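Local coordinates for hyperosmolarity resistance protein Emb (Staphylococcus epidermidis, PDB 6GV5), which mediates adherence of the bacterium to surface-immobilized fibronectin, as part of a giant cell-surface adhesin built from repeated helical modules, at residues 28-33 / 47-52; 3-8 / 41-46. All blocks are in the same frame, centred on the assembly; numbering follows the deposited sequence.

Contact 1: 28-33 / 47-52; sequences QALENI and LSHAKF
Leu30 reaches across from helix 24-35 to His49 and Ala50 on helix 40-65, joining the second and third helices of the three-helix GA module. The contact is small and buried, and it is carried almost wholly by one branched side chain. From CA the CB atom of Leu30 heads toward the partner helix, and both CB and CG serve as a stem that makes no close approach there. The first torsion (chi1 -76°) sets CG beside the backbone N and anti to the carbonyl carbon, a common leucine choice on a helix, and from CG the fork opens onto two neighbouring residues. CD1 takes the aliphatic side, lying 3.8 Å from Ala50 CB. CD2 goes to the imidazole, 3.7 Å from His49 CE1 and 3.8 Å from ND1 of the same ring, approaching it aslant. Outside the pair, Leu30 also touches Leu22 of a loop and Leu53 of helix 40-65, in keeping with its burial.

Residue types fit these places. Alanine at 50 keeps the backbones near each other, with the CA atoms of Leu30 and Ala50 7.0 Å apart, and its methyl also packs on Ile16 of helix 2-18, so all three helices converge here. Histidine at 49 has a two-sided task: its CE1 and ND1 atoms meet the leucine methyl obliquely, whereas its remaining ring nitrogen makes a polar link. That link, which should restrain rotation of the ring, ties the helix to the segment leading into helix 108-123: His49 NE2 donates a hydrogen bond to the carbonyl oxygen of Ile106.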
loop_
_atom_site.group_PDB
_atom_site.type_symbol
_atom_site.label_atom_id
_atom_site.label_comp_id
_atom_site.label_asym_id
_atom_site.label_seq_id
_atom_site.Cartn_x
_atom_site.Cartn_y
_atom_site.Cartn_z
ATOM N N GLN A 28 3.641 -10.889 5.588
ATOM C CA GLN A 28 3.851 -11.716 6.771
ATOM C C GLN A 28 2.896 -11.339 7.890
ATOM O O GLN A 28 2.324 -12.218 8.545
ATOM C CB GLN A 28 5.300 -11.599 7.236
ATOM C CG GLN A 28 6.233 -12.430 6.405
ATOM C CD GLN A 28 7.623 -12.490 6.979
ATOM O OE1 GLN A 28 7.873 -12.019 8.090
ATOM N NE2 GLN A 28 8.544 -13.074 6.223
ATOM N N ALA A 29 2.706 -10.040 8.124
ATOM C CA ALA A 29 1.782 -9.610 9.159
ATOM C C ALA A 29 0.371 -10.106 8.868
ATOM O O ALA A 29 -0.357 -10.500 9.784
ATOM C CB ALA A 29 1.807 -8.085 9.280
ATOM N N LEU A 30 -0.027 -10.099 7.592
ATOM C CA LEU A 30 -1.371 -10.532 7.222
ATOM C C LEU A 30 -1.513 -12.047 7.277
ATOM O O LEU A 30 -2.559 -12.555 7.699
ATOM C CB LEU A 30 -1.717 -10.011 5.826
ATOM C CG LEU A 30 -2.059 -8.522 5.777
ATOM C CD1 LEU A 30 -1.981 -8.006 4.350
ATOM C CD2 LEU A 30 -3.438 -8.268 6.344
ATOM N N GLU A 31 -0.483 -12.784 6.853
ATOM C CA GLU A 31 -0.516 -14.237 6.997
ATOM C C GLU A 31 -0.663 -14.631 8.461
ATOM O O GLU A 31 -1.401 -15.568 8.791
ATOM C CB GLU A 31 0.745 -14.849 6.389
ATOM C CG GLU A 31 0.820 -14.706 4.873
ATOM C CD GLU A 31 2.207 -14.973 4.306
ATOM O OE1 GLU A 31 3.120 -15.319 5.084
ATOM O OE2 GLU A 31 2.381 -14.831 3.075
ATOM N N ASN A 32 0.020 -13.917 9.358
ATOM C CA ASN A 32 -0.120 -14.189 10.784
ATOM C C ASN A 32 -1.536 -13.900 11.262
ATOM O O ASN A 32 -2.097 -14.656 12.063
ATOM C CB ASN A 32 0.888 -13.354 11.570
ATOM C CG ASN A 32 0.868 -13.663 13.043
ATOM O OD1 ASN A 32 0.792 -14.825 13.444
ATOM N ND2 ASN A 32 0.920 -12.624 13.866
ATOM N N ILE A 33 -2.128 -12.803 10.788
ATOM C CA ILE A 33 -3.511 -12.494 11.127
ATOM C C ILE A 33 -4.432 -13.605 10.641
ATOM O O ILE A 33 -5.332 -14.044 11.368
ATOM C CB ILE A 33 -3.904 -11.125 10.541
ATOM C CG1 ILE A 33 -3.103 -10.011 11.227
ATOM C CG2 ILE A 33 -5.399 -10.886 10.692
ATOM C CD1 ILE A 33 -3.152 -8.679 10.506
ATOM N N LEU A 47 -9.034 -11.620 4.469
ATOM C CA LEU A 47 -8.558 -11.702 3.091
ATOM C C LEU A 47 -9.096 -10.543 2.264
ATOM O O LEU A 47 -8.377 -9.983 1.429
ATOM C CB LEU A 47 -8.967 -13.038 2.473
ATOM C CG LEU A 47 -8.587 -13.232 1.006
ATOM C CD1 LEU A 47 -7.071 -13.202 0.807
ATOM C CD2 LEU A 47 -9.169 -14.538 0.479
ATOM N N SER A 48 -10.365 -10.177 2.470
ATOM C CA SER A 48 -10.917 -9.010 1.789
ATOM C C SER A 48 -10.130 -7.756 2.151
ATOM O O SER A 48 -9.821 -6.931 1.281
ATOM C CB SER A 48 -12.393 -8.848 2.152
ATOM O OG SER A 48 -12.961 -7.712 1.517
ATOM N N HIS A 49 -9.784 -7.603 3.431
ATOM C CA HIS A 49 -8.964 -6.474 3.858
ATOM C C HIS A 49 -7.598 -6.502 3.189
ATOM O O HIS A 49 -7.097 -5.461 2.738
ATOM C CB HIS A 49 -8.828 -6.497 5.383
ATOM C CG HIS A 49 -7.624 -5.775 5.904
ATOM N ND1 HIS A 49 -6.728 -6.360 6.772
ATOM C CD2 HIS A 49 -7.176 -4.515 5.694
ATOM C CE1 HIS A 49 -5.773 -5.495 7.068
ATOM N NE2 HIS A 49 -6.021 -4.368 6.426
ATOM N N ALA A 50 -6.979 -7.681 3.107
ATOM C CA ALA A 50 -5.675 -7.788 2.460
ATOM C C ALA A 50 -5.763 -7.409 0.987
ATOM O O ALA A 50 -4.859 -6.759 0.452
ATOM C CB ALA A 50 -5.129 -9.207 2.610
ATOM N N LYS A 51 -6.837 -7.819 0.309
ATOM C CA LYS A 51 -6.976 -7.483 -1.100
ATOM C C LYS A 51 -7.127 -5.983 -1.289
ATOM O O LYS A 51 -6.590 -5.410 -2.246
ATOM C CB LYS A 51 -8.177 -8.224 -1.699
ATOM C CG LYS A 51 -7.900 -9.688 -1.968
ATOM C CD LYS A 51 -9.105 -10.394 -2.574
ATOM C CE LYS A 51 -8.818 -11.878 -2.772
ATOM N NZ LYS A 51 -10.042 -12.651 -3.128
ATOM N N PHE A 52 -7.862 -5.327 -0.393
ATOM C CA PHE A 52 -8.032 -3.884 -0.507
ATOM C C PHE A 52 -6.722 -3.169 -0.214
ATOM O O PHE A 52 -6.312 -2.262 -0.952
ATOM C CB PHE A 52 -9.132 -3.407 0.436
ATOM C CG PHE A 52 -9.329 -1.916 0.422
ATOM C CD1 PHE A 52 -9.883 -1.291 -0.680
ATOM C CD2 PHE A 52 -8.956 -1.145 1.506
ATOM C CE1 PHE A 52 -10.061 0.080 -0.700
ATOM C CE2 PHE A 52 -9.135 0.224 1.493
ATOM C CZ PHE A 52 -9.689 0.836 0.391
#

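Contact 2: 3-8 / 41-46; sequences QKLQDA and ANVAKQ
Val43 of helix 40-65 presents both of its methyls to helix 2-18, meeting Leu5 with one and Ala8 with the other; this is how the first and third helices of the three-helix GA module face each other near its start. The two helices run in the same general sense, as the up-down-up order of such a bundle requires. Both valine methyls pack closely. CG2 of Val43 lies 3.8 Å from CD1 of Leu5, and CG1 rests against the carbonyl oxygen of Ala8, also at 3.8 Å. Leu5 sets out alongside the partner helix rather than at it, and its end then bends nearer, with CG anti to the backbone N (chi1 180°). Beta-branching suits Val43, since each methyl can serve a different residue.

Within this apolar strip the looseness lies only between the methyls of the second pair, Ala8 CB standing 4.4 Å from Val43 CG1. Alanine is apt here, for its small methyl allows the CA atoms of Ala8 and Val43 to stand 7.1 Å apart. Arg40 lies over Lys4, Leu5 and Ala8, adding cover at this end. Away from helix 2-18 the segment opens to solvent, where Ala44 and Lys45 are exposed; there Lys45 NZ donates to Asn42 OD1 over 3.1 Å, meeting that oxygen almost in line with its C=O bond (166°).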
loop_
_atom_site.group_PDB
_atom_site.type_symbol
_atom_site.label_atom_id
_atom_site.label_comp_id
_atom_site.label_asym_id
_atom_site.label_seq_id
_atom_site.Cartn_x
_atom_site.Cartn_y
_atom_site.Cartn_z
ATOM N N GLN A 3 -11.083 -28.929 9.478
ATOM C CA GLN A 3 -10.403 -29.084 8.197
ATOM C C GLN A 3 -10.808 -27.983 7.223
ATOM O O GLN A 3 -9.987 -27.538 6.414
ATOM C CB GLN A 3 -10.690 -30.468 7.600
ATOM C CG GLN A 3 -12.130 -30.723 7.153
ATOM C CD GLN A 3 -13.021 -31.266 8.263
ATOM O OE1 GLN A 3 -12.612 -31.345 9.421
ATOM N NE2 GLN A 3 -14.246 -31.640 7.908
ATOM N N LYS A 4 -12.064 -27.529 7.294
ATOM C CA LYS A 4 -12.509 -26.442 6.432
ATOM C C LYS A 4 -11.788 -25.143 6.771
ATOM O O LYS A 4 -11.408 -24.385 5.872
ATOM C CB LYS A 4 -14.017 -26.244 6.564
ATOM C CG LYS A 4 -14.861 -27.473 6.274
ATOM C CD LYS A 4 -16.341 -27.102 6.319
ATOM C CE LYS A 4 -17.241 -28.315 6.203
ATOM N NZ LYS A 4 -18.676 -27.917 6.274
ATOM N N LEU A 5 -11.613 -24.859 8.065
ATOM C CA LEU A 5 -10.930 -23.633 8.467
ATOM C C LEU A 5 -9.460 -23.671 8.076
ATOM O O LEU A 5 -8.917 -22.676 7.579
ATOM C CB LEU A 5 -11.074 -23.422 9.971
ATOM C CG LEU A 5 -10.399 -22.170 10.537
ATOM C CD1 LEU A 5 -10.961 -20.929 9.865
ATOM C CD2 LEU A 5 -10.577 -22.093 12.041
ATOM N N GLN A 6 -8.797 -24.810 8.300
ATOM C CA GLN A 6 -7.401 -24.953 7.904
ATOM C C GLN A 6 -7.225 -24.733 6.405
ATOM O O GLN A 6 -6.262 -24.089 5.973
ATOM C CB GLN A 6 -6.889 -26.338 8.307
ATOM C CG GLN A 6 -5.397 -26.555 8.094
ATOM C CD GLN A 6 -4.552 -25.884 9.159
ATOM O OE1 GLN A 6 -4.995 -24.940 9.816
ATOM N NE2 GLN A 6 -3.330 -26.374 9.342
ATOM N N ASP A 7 -8.147 -25.260 5.595
ATOM C CA ASP A 7 -8.041 -25.098 4.150
ATOM C C ASP A 7 -8.290 -23.654 3.728
ATOM O O ASP A 7 -7.659 -23.162 2.787
ATOM C CB ASP A 7 -9.022 -26.035 3.447
ATOM C CG ASP A 7 -8.610 -27.492 3.544
ATOM O OD1 ASP A 7 -7.519 -27.767 4.089
ATOM O OD2 ASP A 7 -9.376 -28.360 3.072
ATOM N N ALA A 8 -9.212 -22.962 4.401
ATOM C CA ALA A 8 -9.478 -21.569 4.061
ATOM C C ALA A 8 -8.277 -20.686 4.386
ATOM O O ALA A 8 -7.959 -19.759 3.632
ATOM C CB ALA A 8 -10.721 -21.076 4.801
ATOM N N ALA A 41 -15.605 -17.252 8.173
ATOM C CA ALA A 41 -16.108 -15.909 7.916
ATOM C C ALA A 41 -15.050 -14.862 8.242
ATOM O O ALA A 41 -14.847 -13.913 7.474
ATOM C CB ALA A 41 -17.383 -15.663 8.726
ATOM N N ASN A 42 -14.350 -15.029 9.366
ATOM C CA ASN A 42 -13.331 -14.061 9.754
ATOM C C ASN A 42 -12.120 -14.135 8.835
ATOM O O ASN A 42 -11.486 -13.111 8.550
ATOM C CB ASN A 42 -12.906 -14.291 11.206
ATOM C CG ASN A 42 -13.900 -13.724 12.199
ATOM O OD1 ASN A 42 -14.704 -12.853 11.867
ATOM N ND2 ASN A 42 -13.843 -14.212 13.434
ATOM N N VAL A 43 -11.771 -15.338 8.369
ATOM C CA VAL A 43 -10.691 -15.463 7.396
ATOM C C VAL A 43 -11.038 -14.694 6.131
ATOM O O VAL A 43 -10.194 -13.990 5.564
ATOM C CB VAL A 43 -10.402 -16.944 7.084
ATOM C CG1 VAL A 43 -9.433 -17.066 5.911
ATOM C CG2 VAL A 43 -9.843 -17.641 8.319
ATOM N N ALA A 44 -12.286 -14.804 5.676
ATOM C CA ALA A 44 -12.694 -14.107 4.459
ATOM C C ALA A 44 -12.662 -12.597 4.653
ATOM O O ALA A 44 -12.294 -11.859 3.732
ATOM C CB ALA A 44 -14.093 -14.560 4.037
ATOM N N LYS A 45 -13.059 -12.121 5.838
ATOM C CA LYS A 45 -12.996 -10.693 6.125
ATOM C C LYS A 45 -11.560 -10.196 6.050
ATOM O O LYS A 45 -11.276 -9.147 5.458
ATOM C CB LYS A 45 -13.575 -10.400 7.510
ATOM C CG LYS A 45 -15.052 -10.709 7.674
ATOM C CD LYS A 45 -15.466 -10.569 9.137
ATOM C CE LYS A 45 -16.860 -11.128 9.386
ATOM N NZ LYS A 45 -17.164 -11.224 10.844
ATOM N N GLN A 46 -10.635 -10.940 6.657
ATOM C CA GLN A 46 -9.236 -10.523 6.654
ATOM C C GLN A 46 -8.629 -10.623 5.262
ATOM O O GLN A 46 -7.791 -9.790 4.897
ATOM C CB GLN A 46 -8.446 -11.362 7.658
ATOM C CG GLN A 46 -8.827 -11.096 9.105
ATOM C CD GLN A 46 -8.610 -9.648 9.503
ATOM O OE1 GLN A 46 -7.709 -8.982 8.987
ATOM N NE2 GLN A 46 -9.440 -9.148 10.413
#

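Overall arrangement
Contacts 1 and 2 belong to the same GA module, and helix 40-65 takes part in both: residues 41-46 supply contact 2 and 47-52 contact 1, while residues of either segment also reach the other helix. Along the chain the segments alternate, 3-8, 28-33, 41-46, 47-52, both partners of the third helix coming earlier in the chain. The contact centres lie about 12 Å apart on one side of the chain's centre; contact 1 is the more central and contact 2 lies farther out, near the N-terminal end. They meet where Ile33 CG2 packs 3.4 Å from Gln46 OE1. Together they knit three helices into one bundle within an elongated, all-helical adhesin fragment.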